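Local atomic coordinates of GRAS family transcription factor containing protein, expressed (Oryza sativa Japonica Group, PDB entry 5HYZ), a protein that binds DNA through this GRAS domain, probably as a transcription factor in plant development, and takes part in abiotic stress resistance, possibly by raising expression of stress-responsive genes. Residues L102-A107 with P234-L239; L95-A100 with A204-L209; T109-V114 with Q129-R134; L190-F195 with K230-A235. One frame throughout, in Å; residues are numbered along the deposited sequence.

Contact 1 (L102-A107 with P234-L239); sequences LEATGA and PAVVTL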
loop_
_atom_site.group_PDB
_atom_site.type_symbol
_atom_site.label_atom_id
_atom_site.label_comp_id
_atom_site.label_asym_id
_atom_site.label_seq_id
_atom_site.Cartn_x
_atom_site.Cartn_y
_atom_site.Cartn_z
ATOM N N LEU A 102 -9.877 -0.911 17.847
ATOM C CA LEU A 102 -11.170 -1.439 17.388
ATOM C C LEU A 102 -11.691 -2.460 18.347
ATOM O O LEU A 102 -12.873 -2.463 18.689
ATOM C CB LEU A 102 -11.006 -2.032 15.966
ATOM C CG LEU A 102 -12.285 -2.478 15.261
ATOM C CD1 LEU A 102 -12.918 -1.220 14.787
ATOM C CD2 LEU A 102 -12.014 -3.358 14.056
ATOM N N GLU A 103 -10.808 -3.347 18.788
ATOM C CA GLU A 103 -11.244 -4.364 19.708
ATOM C C GLU A 103 -11.544 -3.834 21.103
ATOM O O GLU A 103 -12.511 -4.268 21.731
ATOM C CB GLU A 103 -10.194 -5.445 19.778
ATOM C CG GLU A 103 -10.281 -6.191 18.418
ATOM C CD GLU A 103 -9.196 -7.279 18.241
ATOM O OE1 GLU A 103 -8.443 -7.553 19.202
ATOM O OE2 GLU A 103 -9.079 -7.816 17.118
ATOM N N ALA A 104 -10.737 -2.894 21.573
ATOM C CA ALA A 104 -10.983 -2.336 22.923
ATOM C C ALA A 104 -12.269 -1.546 23.042
ATOM O O ALA A 104 -12.827 -1.402 24.129
ATOM C CB ALA A 104 -9.788 -1.449 23.351
ATOM N N THR A 105 -12.745 -0.990 21.939
ATOM C CA THR A 105 -13.827 -0.003 21.989
ATOM C C THR A 105 -15.112 -0.553 21.366
ATOM O O THR A 105 -16.061 0.178 21.167
ATOM C CB THR A 105 -13.480 1.287 21.270
ATOM O OG1 THR A 105 -13.084 1.035 19.921
ATOM C CG2 THR A 105 -12.298 1.989 21.976
ATOM N N GLY A 106 -15.146 -1.861 21.119
ATOM C CA GLY A 106 -16.313 -2.485 20.515
ATOM C C GLY A 106 -17.642 -2.262 21.210
ATOM O O GLY A 106 -18.642 -2.112 20.523
ATOM N N ALA A 107 -17.657 -2.218 22.546
ATOM C CA ALA A 107 -18.902 -2.073 23.301
ATOM C C ALA A 107 -19.344 -0.618 23.396
ATOM O O ALA A 107 -20.399 -0.315 23.942
ATOM C CB ALA A 107 -18.741 -2.630 24.687
ATOM N N PRO A 234 -8.632 5.586 29.718
ATOM C CA PRO A 234 -8.770 4.982 28.372
ATOM C C PRO A 234 -9.100 3.508 28.400
ATOM O O PRO A 234 -8.645 2.704 29.236
ATOM C CB PRO A 234 -7.379 5.259 27.739
ATOM C CG PRO A 234 -6.436 5.447 28.957
ATOM C CD PRO A 234 -7.277 6.089 29.991
ATOM N N ALA A 235 -9.887 3.104 27.406
ATOM C CA ALA A 235 -10.149 1.707 27.158
ATOM C C ALA A 235 -8.893 1.004 26.738
ATOM O O ALA A 235 -8.726 -0.231 26.967
ATOM C CB ALA A 235 -11.227 1.578 26.049
ATOM N N VAL A 236 -7.998 1.752 26.047
ATOM C CA VAL A 236 -6.712 1.209 25.616
ATOM C C VAL A 236 -5.759 2.378 25.301
ATOM O O VAL A 236 -6.187 3.472 24.925
ATOM C CB VAL A 236 -6.886 0.283 24.340
ATOM C CG1 VAL A 236 -7.252 1.127 23.100
ATOM C CG2 VAL A 236 -5.590 -0.515 24.085
ATOM N N VAL A 237 -4.471 2.121 25.445
ATOM C CA VAL A 237 -3.407 3.013 25.064
ATOM C C VAL A 237 -2.502 2.237 24.148
ATOM O O VAL A 237 -2.019 1.130 24.510
ATOM C CB VAL A 237 -2.585 3.474 26.295
ATOM C CG1 VAL A 237 -1.399 4.373 25.824
ATOM C CG2 VAL A 237 -3.477 4.244 27.305
ATOM N N THR A 238 -2.281 2.752 22.949
ATOM C CA THR A 238 -1.419 2.060 22.024
ATOM C C THR A 238 -0.085 2.747 21.937
ATOM O O THR A 238 0.005 3.983 21.963
ATOM C CB THR A 238 -2.054 1.971 20.606
ATOM O OG1 THR A 238 -2.618 3.245 20.279
ATOM C CG2 THR A 238 -3.219 1.000 20.659
ATOM N N LEU A 239 0.962 1.923 21.881
ATOM C CA LEU A 239 2.316 2.421 21.905
ATOM C C LEU A 239 3.067 1.869 20.713
ATOM O O LEU A 239 3.122 0.622 20.528
ATOM C CB LEU A 239 3.036 2.000 23.202
ATOM C CG LEU A 239 4.503 2.430 23.344
ATOM C CD1 LEU A 239 4.580 3.949 23.469
ATOM C CD2 LEU A 239 5.058 1.790 24.668
#
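Ala235 is the first residue of its segment to meet helix 89-104, at the C-terminal end of that helix. Ala235 CB sits 3.9 Å from Ala104 O and only a little further, 4.3 Å, from Ala104 CB, so one methyl brushes both the carbonyl and the side chain of the last helical residue. Thr105, where the chain leaves helical geometry, adds a looser touch: its CG2 stands 4.2 Å from Ala235 CB, while its OG1 turns back to the carbonyl oxygen of Ile101 in a hydrogen bond. It is the methyl of the threonine, not the hydroxyl, that makes the touch. Ala235 O is bonded by the guanidinium of Arg375, a residue that Ala104 also touches.

At Val236 the packing tightens. Ala104 CB approaches Val236 CB to 3.5 Å and Val236 CG1 to 3.6 Å, a methyl pressed against one flank of the branched side chain. A chi1 of 70° sets CG1 between the backbone N and the carbonyl carbon, on the flank that Ala104 meets. This is helix-on-sheet packing of the Rossmann-like core: helix 89-104 packs on the sheet in which strand 236-242 runs parallel to 202-208. Further along, Thr238 keeps to the same helix, touching Ala97, Ala100 and Ile101.

Contact 2 (L95-A100 with A204-L209); sequences LTANQA and AVNFML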
loop_
_atom_site.group_PDB
_atom_site.type_symbol
_atom_site.label_atom_id
_atom_site.label_comp_id
_atom_site.label_asym_id
_atom_site.label_seq_id
_atom_site.Cartn_x
_atom_site.Cartn_y
_atom_site.Cartn_z
ATOM N N LEU A 95 -1.798 0.193 11.463
ATOM C CA LEU A 95 -2.809 -0.857 11.379
ATOM C C LEU A 95 -2.834 -1.741 12.615
ATOM O O LEU A 95 -3.903 -2.159 13.040
ATOM C CB LEU A 95 -2.604 -1.736 10.118
ATOM C CG LEU A 95 -2.877 -0.913 8.857
ATOM C CD1 LEU A 95 -2.919 -1.777 7.601
ATOM C CD2 LEU A 95 -4.126 0.078 8.883
ATOM N N THR A 96 -1.664 -2.015 13.216
ATOM C CA THR A 96 -1.687 -2.869 14.385
ATOM C C THR A 96 -2.316 -2.117 15.610
ATOM O O THR A 96 -3.163 -2.681 16.349
ATOM C CB THR A 96 -0.256 -3.340 14.727
ATOM O OG1 THR A 96 0.256 -4.002 13.577
ATOM C CG2 THR A 96 -0.258 -4.330 15.883
ATOM N N ALA A 97 -1.942 -0.863 15.767
ATOM C CA ALA A 97 -2.585 -0.028 16.776
ATOM C C ALA A 97 -4.124 0.063 16.558
ATOM O O ALA A 97 -4.918 -0.064 17.508
ATOM C CB ALA A 97 -1.961 1.363 16.752
ATOM N N ASN A 98 -4.531 0.277 15.298
ATOM C CA ASN A 98 -5.954 0.420 15.016
ATOM C C ASN A 98 -6.726 -0.827 15.356
ATOM O O ASN A 98 -7.858 -0.758 15.828
ATOM C CB ASN A 98 -6.188 0.764 13.525
ATOM C CG ASN A 98 -5.897 2.209 13.206
ATOM O OD1 ASN A 98 -5.588 2.984 14.116
ATOM N ND2 ASN A 98 -6.035 2.603 11.917
ATOM N N GLN A 99 -6.137 -1.992 15.089
ATOM C CA GLN A 99 -6.838 -3.215 15.417
ATOM C C GLN A 99 -7.070 -3.303 16.919
ATOM O O GLN A 99 -8.178 -3.689 17.376
ATOM C CB GLN A 99 -6.019 -4.423 14.859
ATOM C CG GLN A 99 -6.767 -5.744 14.967
ATOM C CD GLN A 99 -8.032 -5.733 14.074
ATOM O OE1 GLN A 99 -8.028 -5.159 12.961
ATOM N NE2 GLN A 99 -9.127 -6.333 14.575
ATOM N N ALA A 100 -6.050 -2.922 17.694
ATOM C CA ALA A 100 -6.226 -2.908 19.174
ATOM C C ALA A 100 -7.295 -1.904 19.641
ATOM O O ALA A 100 -8.088 -2.218 20.538
ATOM C CB ALA A 100 -4.933 -2.584 19.861
ATOM N N ALA A 204 -9.548 6.137 23.539
ATOM C CA ALA A 204 -8.310 5.444 23.222
ATOM C C ALA A 204 -7.222 6.475 23.059
ATOM O O ALA A 204 -7.414 7.495 22.389
ATOM C CB ALA A 204 -8.460 4.596 21.920
ATOM N N VAL A 205 -6.067 6.205 23.633
ATOM C CA VAL A 205 -4.933 7.113 23.528
ATOM C C VAL A 205 -3.872 6.463 22.691
ATOM O O VAL A 205 -3.553 5.299 22.910
ATOM C CB VAL A 205 -4.332 7.462 24.934
ATOM C CG1 VAL A 205 -3.217 8.470 24.775
ATOM C CG2 VAL A 205 -5.435 8.138 25.731
ATOM N N ASN A 206 -3.300 7.219 21.755
ATOM C CA ASN A 206 -2.370 6.667 20.780
ATOM C C ASN A 206 -1.002 7.403 20.881
ATOM O O ASN A 206 -0.931 8.638 20.811
ATOM C CB ASN A 206 -2.997 6.829 19.362
ATOM C CG ASN A 206 -2.178 6.196 18.282
ATOM O OD1 ASN A 206 -2.218 4.953 18.150
ATOM N ND2 ASN A 206 -1.585 7.023 17.373
ATOM N N PHE A 207 0.079 6.658 21.095
ATOM C CA PHE A 207 1.420 7.205 21.048
ATOM C C PHE A 207 2.224 6.504 19.944
ATOM O O PHE A 207 2.878 5.491 20.213
ATOM C CB PHE A 207 2.150 6.939 22.344
ATOM C CG PHE A 207 1.598 7.694 23.541
ATOM C CD1 PHE A 207 1.919 9.037 23.725
ATOM C CD2 PHE A 207 0.763 7.048 24.476
ATOM C CE1 PHE A 207 1.460 9.718 24.849
ATOM C CE2 PHE A 207 0.289 7.731 25.612
ATOM C CZ PHE A 207 0.660 9.082 25.787
HETATM N N MSE A 208 2.211 7.018 18.732
HETATM C CA MSE A 208 2.946 6.300 17.662
HETATM C C MSE A 208 4.213 7.088 17.339
HETATM O O MSE A 208 4.180 8.253 16.843
HETATM C CB MSE A 208 2.130 6.120 16.350
HETATM C CG MSE A 208 0.800 5.492 16.583
HETATM SE SE MSE A 208 1.440 3.482 16.566
HETATM C CE MSE A 208 2.932 4.243 15.140
ATOM N N LEU A 209 5.359 6.494 17.666
ATOM C CA LEU A 209 6.674 7.120 17.430
ATOM C C LEU A 209 6.710 8.543 18.006
ATOM O O LEU A 209 7.025 9.508 17.305
ATOM C CB LEU A 209 6.994 7.128 15.941
ATOM C CG LEU A 209 7.020 5.728 15.300
ATOM C CD1 LEU A 209 7.452 5.801 13.816
ATOM C CD2 LEU A 209 7.954 4.787 16.124
#
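In the Rossmann-like core of the GRAS domain, Ala97 of helix 89-104 faces Asn206 and Met208 of strand 202-208, the strand that lies between 110-118 and 236-242 in the sheet. The helix brings just a methyl group to the meeting. Ala97 CB comes within 3.9 Å of Asn206 OD1 and within 4.0 Å of the selenium, SE, of Met208, which is a selenomethionine here. These two side chains are alternate residues of the strand, hence on the same face of the sheet, and the small methyl touches both.

Asn206 is the polar element of an otherwise apolar contact. Its CG is anti to the backbone N (chi1 -175°), and a chi2 of 77° turns the amide so that OD1 is the atom beside the helix. The amide is buried, yet its bonds are made elsewhere: OD1 is shared by Thr238 OG1 and Gln123 NE2, and ND2 is hydrogen-bonded to OD1 of Asp115, the last residue of the VHIID motif. With both ends engaged, the group has little freedom to rotate, and Ala97 simply lies against its oxygen.

Met208 takes a different course. Its chain bends at chi2 (-84°), bringing the selenium to Ala97, and it also touches Ala93 and His94 one turn earlier in the helix. A small helix residue set against side chains on one face of the sheet is the layered alpha/beta packing of a Rossmann-like fold.

Contact 3 (T109-V114 with Q129-R134); sequences TKIHIV and QALATR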
loop_
_atom_site.group_PDB
_atom_site.type_symbol
_atom_site.label_atom_id
_atom_site.label_comp_id
_atom_site.label_asym_id
_atom_site.label_seq_id
_atom_site.Cartn_x
_atom_site.Cartn_y
_atom_site.Cartn_z
ATOM N N THR A 109 -20.606 3.095 21.906
ATOM C CA THR A 109 -21.210 3.693 20.725
ATOM C C THR A 109 -20.620 5.038 20.369
ATOM O O THR A 109 -20.796 5.553 19.260
ATOM C CB THR A 109 -22.731 3.854 20.939
ATOM O OG1 THR A 109 -22.936 4.667 22.104
ATOM C CG2 THR A 109 -23.381 2.444 21.144
ATOM N N LYS A 110 -19.909 5.621 21.325
ATOM C CA LYS A 110 -19.230 6.916 21.139
ATOM C C LYS A 110 -17.761 6.732 21.504
ATOM O O LYS A 110 -17.457 6.163 22.545
ATOM C CB LYS A 110 -19.849 7.996 22.041
ATOM C CG LYS A 110 -21.332 8.182 21.767
ATOM C CD LYS A 110 -21.793 9.390 22.576
ATOM C CE LYS A 110 -23.304 9.397 22.761
ATOM N NZ LYS A 110 -23.689 10.642 23.534
ATOM N N ILE A 111 -16.884 7.178 20.616
ATOM C CA ILE A 111 -15.470 6.932 20.773
ATOM C C ILE A 111 -14.705 8.240 20.678
ATOM O O ILE A 111 -14.993 9.103 19.812
ATOM C CB ILE A 111 -14.978 5.948 19.672
ATOM C CG1 ILE A 111 -15.611 4.534 19.939
ATOM C CG2 ILE A 111 -13.415 5.846 19.714
ATOM C CD1 ILE A 111 -15.389 3.528 18.801
ATOM N N HIS A 112 -13.717 8.406 21.552
ATOM C CA HIS A 112 -12.882 9.603 21.503
ATOM C C HIS A 112 -11.440 9.162 21.392
ATOM O O HIS A 112 -10.920 8.512 22.314
ATOM C CB HIS A 112 -13.106 10.428 22.775
ATOM C CG HIS A 112 -12.372 11.720 22.797
ATOM N ND1 HIS A 112 -12.447 12.569 23.879
ATOM C CD2 HIS A 112 -11.531 12.311 21.913
ATOM C CE1 HIS A 112 -11.711 13.646 23.643
ATOM N NE2 HIS A 112 -11.137 13.513 22.462
ATOM N N ILE A 113 -10.782 9.486 20.292
ATOM C CA ILE A 113 -9.355 9.145 20.088
ATOM C C ILE A 113 -8.462 10.332 20.494
ATOM O O ILE A 113 -8.703 11.442 20.041
ATOM C CB ILE A 113 -9.078 8.860 18.584
ATOM C CG1 ILE A 113 -9.981 7.737 18.047
ATOM C CG2 ILE A 113 -7.571 8.568 18.317
ATOM C CD1 ILE A 113 -9.821 6.424 18.809
ATOM N N VAL A 114 -7.460 10.101 21.326
ATOM C CA VAL A 114 -6.474 11.137 21.626
ATOM C C VAL A 114 -5.180 10.746 21.004
ATOM O O VAL A 114 -4.583 9.745 21.382
ATOM C CB VAL A 114 -6.332 11.351 23.166
ATOM C CG1 VAL A 114 -5.265 12.510 23.436
ATOM C CG2 VAL A 114 -7.690 11.725 23.716
ATOM N N GLN A 129 -12.750 3.948 8.617
ATOM C CA GLN A 129 -13.265 2.884 7.721
ATOM C C GLN A 129 -13.536 1.576 8.468
ATOM O O GLN A 129 -14.612 0.908 8.320
ATOM C CB GLN A 129 -12.257 2.668 6.602
ATOM C CG GLN A 129 -12.651 1.514 5.568
ATOM C CD GLN A 129 -13.765 1.951 4.660
ATOM O OE1 GLN A 129 -14.026 3.135 4.494
ATOM N NE2 GLN A 129 -14.456 0.969 4.046
ATOM N N ALA A 130 -12.574 1.207 9.324
ATOM C CA ALA A 130 -12.741 -0.011 10.121
ATOM C C ALA A 130 -13.899 0.062 11.108
ATOM O O ALA A 130 -14.660 -0.890 11.221
ATOM C CB ALA A 130 -11.409 -0.352 10.850
ATOM N N LEU A 131 -14.064 1.190 11.814
ATOM C CA LEU A 131 -15.161 1.372 12.748
ATOM C C LEU A 131 -16.497 1.291 12.012
ATOM O O LEU A 131 -17.479 0.784 12.563
ATOM C CB LEU A 131 -15.056 2.761 13.484
ATOM C CG LEU A 131 -13.902 2.809 14.516
ATOM C CD1 LEU A 131 -13.615 4.257 14.993
ATOM C CD2 LEU A 131 -14.242 1.895 15.677
ATOM N N ALA A 132 -16.520 1.784 10.773
ATOM C CA ALA A 132 -17.804 1.843 10.066
ATOM C C ALA A 132 -18.255 0.458 9.788
ATOM O O ALA A 132 -19.462 0.214 9.728
ATOM C CB ALA A 132 -17.709 2.644 8.772
ATOM N N THR A 133 -17.292 -0.446 9.600
ATOM C CA THR A 133 -17.674 -1.824 9.322
ATOM C C THR A 133 -17.471 -2.850 10.476
ATOM O O THR A 133 -17.450 -4.073 10.256
ATOM C CB THR A 133 -16.918 -2.308 8.044
ATOM O OG1 THR A 133 -15.517 -2.050 8.172
ATOM C CG2 THR A 133 -17.372 -1.479 6.857
ATOM N N ARG A 134 -17.387 -2.380 11.723
ATOM C CA ARG A 134 -17.064 -3.311 12.814
ATOM C C ARG A 134 -18.285 -4.156 13.221
ATOM O O ARG A 134 -19.418 -3.776 12.963
ATOM C CB ARG A 134 -16.519 -2.504 14.021
ATOM C CG ARG A 134 -17.662 -1.761 14.663
ATOM C CD ARG A 134 -17.214 -0.939 15.919
ATOM N NE ARG A 134 -18.388 -0.238 16.448
ATOM C CZ ARG A 134 -18.448 0.323 17.657
ATOM N NH1 ARG A 134 -17.368 0.352 18.450
ATOM N NH2 ARG A 134 -19.578 0.868 18.055
#
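The guanidinium of Arg134 is the flat group here, with Thr109 CA at its edge, near the plane, 4.2 Å from Arg134 NH2. Ile111 CD1 approaches it obliquely, 3.8 Å from Arg134 NH1. Across the strand from Ile111, the ring of His112 carries Val114 CG2 on one face, 4.0 Å above its plane and offset toward the rim; ND1 and NE2 of that ring are hydrogen-bonded to Glu201 and Thr145. The setting is the beta-alpha-beta unit of strand 110-118, helix 122-132 and strand 141-148, part of the Rossmann-like core, and residues 111-114 belong to the VHIID motif.

No hydrogen bond links the two segments. Arg134 instead grips the turns around them: NE is bonded to Gly137 O, NH2 to Ala108 O, and NH1 weakly to Thr105 O. These carbonyls hold the guanidinium in its rotation and would help to satisfy a buried charge. The Arg134 side chain reaches them fully extended from CG to NE, after a chi1 of 73° has placed CG between the backbone N and the carbonyl carbon. Ile111 and Arg134 lie antiparallel where their side chains pass.

On its other side the helix faces a partner: Gln129 OE1 is hydrogen-bonded to Ser334 OG of the second subunit, so the same short helix joins the sheet to the dimer interface. Within the two segments the helix itself meets the strand through Leu131, which faces Ile111 tip to tip, methyl against methyl, with Leu131 CD2 3.7 Å from Ile111 CD1.

Contact 4 (L190-F195 with K230-A235); sequences LNKSDF and KSLSPA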
loop_
_atom_site.group_PDB
_atom_site.type_symbol
_atom_site.label_atom_id
_atom_site.label_comp_id
_atom_site.label_asym_id
_atom_site.label_seq_id
_atom_site.Cartn_x
_atom_site.Cartn_y
_atom_site.Cartn_z
ATOM N N LEU A 190 -0.446 20.848 29.211
ATOM C CA LEU A 190 -1.827 20.388 29.093
ATOM C C LEU A 190 -2.277 19.685 30.396
ATOM O O LEU A 190 -1.464 19.089 31.119
ATOM C CB LEU A 190 -1.927 19.394 27.882
ATOM C CG LEU A 190 -1.510 20.044 26.569
ATOM C CD1 LEU A 190 -1.664 18.973 25.463
ATOM C CD2 LEU A 190 -2.434 21.235 26.199
ATOM N N ASN A 191 -3.576 19.694 30.637
ATOM C CA ASN A 191 -4.217 19.021 31.783
ATOM C C ASN A 191 -5.382 18.202 31.281
ATOM O O ASN A 191 -5.827 18.415 30.153
ATOM C CB ASN A 191 -4.776 20.048 32.791
ATOM C CG ASN A 191 -3.713 20.969 33.272
ATOM O OD1 ASN A 191 -3.790 22.197 33.093
ATOM N ND2 ASN A 191 -2.663 20.383 33.838
ATOM N N LYS A 192 -5.901 17.330 32.146
ATOM C CA LYS A 192 -7.044 16.497 31.765
ATOM C C LYS A 192 -8.184 17.327 31.186
ATOM O O LYS A 192 -8.833 16.957 30.172
ATOM C CB LYS A 192 -7.566 15.729 32.965
ATOM C CG LYS A 192 -8.843 14.963 32.679
ATOM C CD LYS A 192 -9.195 14.065 33.856
ATOM C CE LYS A 192 -10.606 13.480 33.708
ATOM N NZ LYS A 192 -11.060 13.003 35.080
ATOM N N SER A 193 -8.459 18.497 31.775
ATOM C CA SER A 193 -9.634 19.193 31.314
ATOM C C SER A 193 -9.489 19.669 29.851
ATOM O O SER A 193 -10.484 19.934 29.185
ATOM C CB SER A 193 -9.946 20.408 32.225
ATOM O OG SER A 193 -8.858 21.276 32.161
ATOM N N ASP A 194 -8.252 19.814 29.376
ATOM C CA ASP A 194 -8.012 20.267 27.994
ATOM C C ASP A 194 -8.489 19.289 26.953
ATOM O O ASP A 194 -8.758 19.673 25.819
ATOM C CB ASP A 194 -6.541 20.545 27.738
ATOM C CG ASP A 194 -6.012 21.675 28.607
ATOM O OD1 ASP A 194 -6.784 22.638 28.826
ATOM O OD2 ASP A 194 -4.872 21.576 29.106
ATOM N N PHE A 195 -8.654 18.024 27.355
ATOM C CA PHE A 195 -9.070 17.028 26.357
ATOM C C PHE A 195 -10.577 16.923 26.212
ATOM O O PHE A 195 -11.053 16.240 25.294
ATOM C CB PHE A 195 -8.428 15.675 26.749
ATOM C CG PHE A 195 -6.934 15.739 26.667
ATOM C CD1 PHE A 195 -6.158 16.284 27.708
ATOM C CD2 PHE A 195 -6.291 15.352 25.499
ATOM C CE1 PHE A 195 -4.754 16.362 27.563
ATOM C CE2 PHE A 195 -4.944 15.447 25.343
ATOM C CZ PHE A 195 -4.146 15.961 26.359
ATOM N N LYS A 230 -3.549 8.202 31.554
ATOM C CA LYS A 230 -4.254 7.328 32.484
ATOM C C LYS A 230 -5.444 8.040 33.065
ATOM O O LYS A 230 -6.495 7.444 33.289
ATOM C CB LYS A 230 -3.267 6.858 33.610
ATOM C CG LYS A 230 -3.821 5.828 34.649
ATOM C CD LYS A 230 -3.933 4.390 34.065
ATOM C CE LYS A 230 -4.399 3.286 35.078
ATOM N NZ LYS A 230 -4.682 1.920 34.360
ATOM N N SER A 231 -5.313 9.338 33.281
ATOM C CA SER A 231 -6.419 10.096 33.891
ATOM C C SER A 231 -7.629 10.199 32.969
ATOM O O SER A 231 -8.741 10.544 33.400
ATOM C CB SER A 231 -5.951 11.494 34.278
ATOM O OG SER A 231 -5.826 12.379 33.164
ATOM N N LEU A 232 -7.445 9.882 31.675
ATOM C CA LEU A 232 -8.580 9.918 30.757
ATOM C C LEU A 232 -9.410 8.635 30.780
ATOM O O LEU A 232 -10.385 8.472 30.029
ATOM C CB LEU A 232 -8.056 10.197 29.326
ATOM C CG LEU A 232 -7.179 11.438 29.186
ATOM C CD1 LEU A 232 -6.821 11.649 27.690
ATOM C CD2 LEU A 232 -7.897 12.724 29.723
ATOM N N SER A 233 -9.017 7.743 31.657
ATOM C CA SER A 233 -9.557 6.396 31.839
ATOM C C SER A 233 -9.714 5.656 30.487
ATOM O O SER A 233 -10.802 5.195 30.159
ATOM C CB SER A 233 -10.915 6.413 32.533
ATOM O OG SER A 233 -10.773 6.935 33.830
ATOM N N PRO A 234 -8.632 5.586 29.718
ATOM C CA PRO A 234 -8.770 4.982 28.372
ATOM C C PRO A 234 -9.100 3.508 28.400
ATOM O O PRO A 234 -8.645 2.704 29.236
ATOM C CB PRO A 234 -7.379 5.259 27.739
ATOM C CG PRO A 234 -6.436 5.447 28.957
ATOM C CD PRO A 234 -7.277 6.089 29.991
ATOM N N ALA A 235 -9.887 3.104 27.406
ATOM C CA ALA A 235 -10.149 1.707 27.158
ATOM C C ALA A 235 -8.893 1.004 26.738
ATOM O O ALA A 235 -8.726 -0.231 26.967
ATOM C CB ALA A 235 -11.227 1.578 26.049
HETATM O O HOH W 1 -9.321 11.291 36.062
#
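A water bridges Lys192 and Ser231: Lys192 NZ donates to it at 2.6 Å, and the water in turn donates to Ser231 O at 2.8 Å. The ammonium group therefore serves the carbonyl at the end of helix 220-231 through the water. The rest of the side chain lies alongside that end, with Lys192 CE 3.5 Å from Ser231 O and Lys192 CB 3.8 Å from Ser231 OG. That hydroxyl is itself hydrogen-bonded to Leu228 O, back in its own helix. Having CG anti to the backbone N (chi1 174°) and continuing extended, the lysine reaches right across to the serine.

The contact fastens the loop between strands 177-182 and 202-208 to the C-terminal end of helix 220-231, where the chain turns through Ser233, with positive phi, on its way to strand 236-242. Both pieces belong to the Rossmann-like part of the GRAS domain. Inward from the exposed lysine the packing becomes apolar. Lys192 CG touches Leu232 CD2 at 3.8 Å, the two side chains passing head to tail. The other methyl, Leu232 CD1, lies over one face of the Phe195 ring, 4.2 Å from Phe195 CG, while Lys192 O sits at the edge of that ring, in its plane. Phe195 and Leu232 both go on to touch Val114 of strand 110-118.

The loop is braced internally: Asn191 N is hydrogen-bonded to Asp194 OD2 at 2.8 Å, the donor standing 36° out of the carboxylate plane.

Contacts 1 and 2 both set helix 89-104 on the sheet, the first at the helix end on strand 236-242, the second further back on neighbouring strand 202-208; Thr238 and Asn206 tie them together. Contact 3 packs the next helix on strand 110-118, and Leu102 of contact 1 touches its Leu131. Contact 4 covers a different part of the same strand through Val114. Contacts 2 and 3 are buried, whereas 1 and 4 are partly exposed. No direct hydrogen bond crosses between the segments of any pair: contacts 1 and 2 rest on alanine methyls, contact 3 adds an arginine held by outside carbonyls, and contact 4, with its exposed lysine, adds a water bridge.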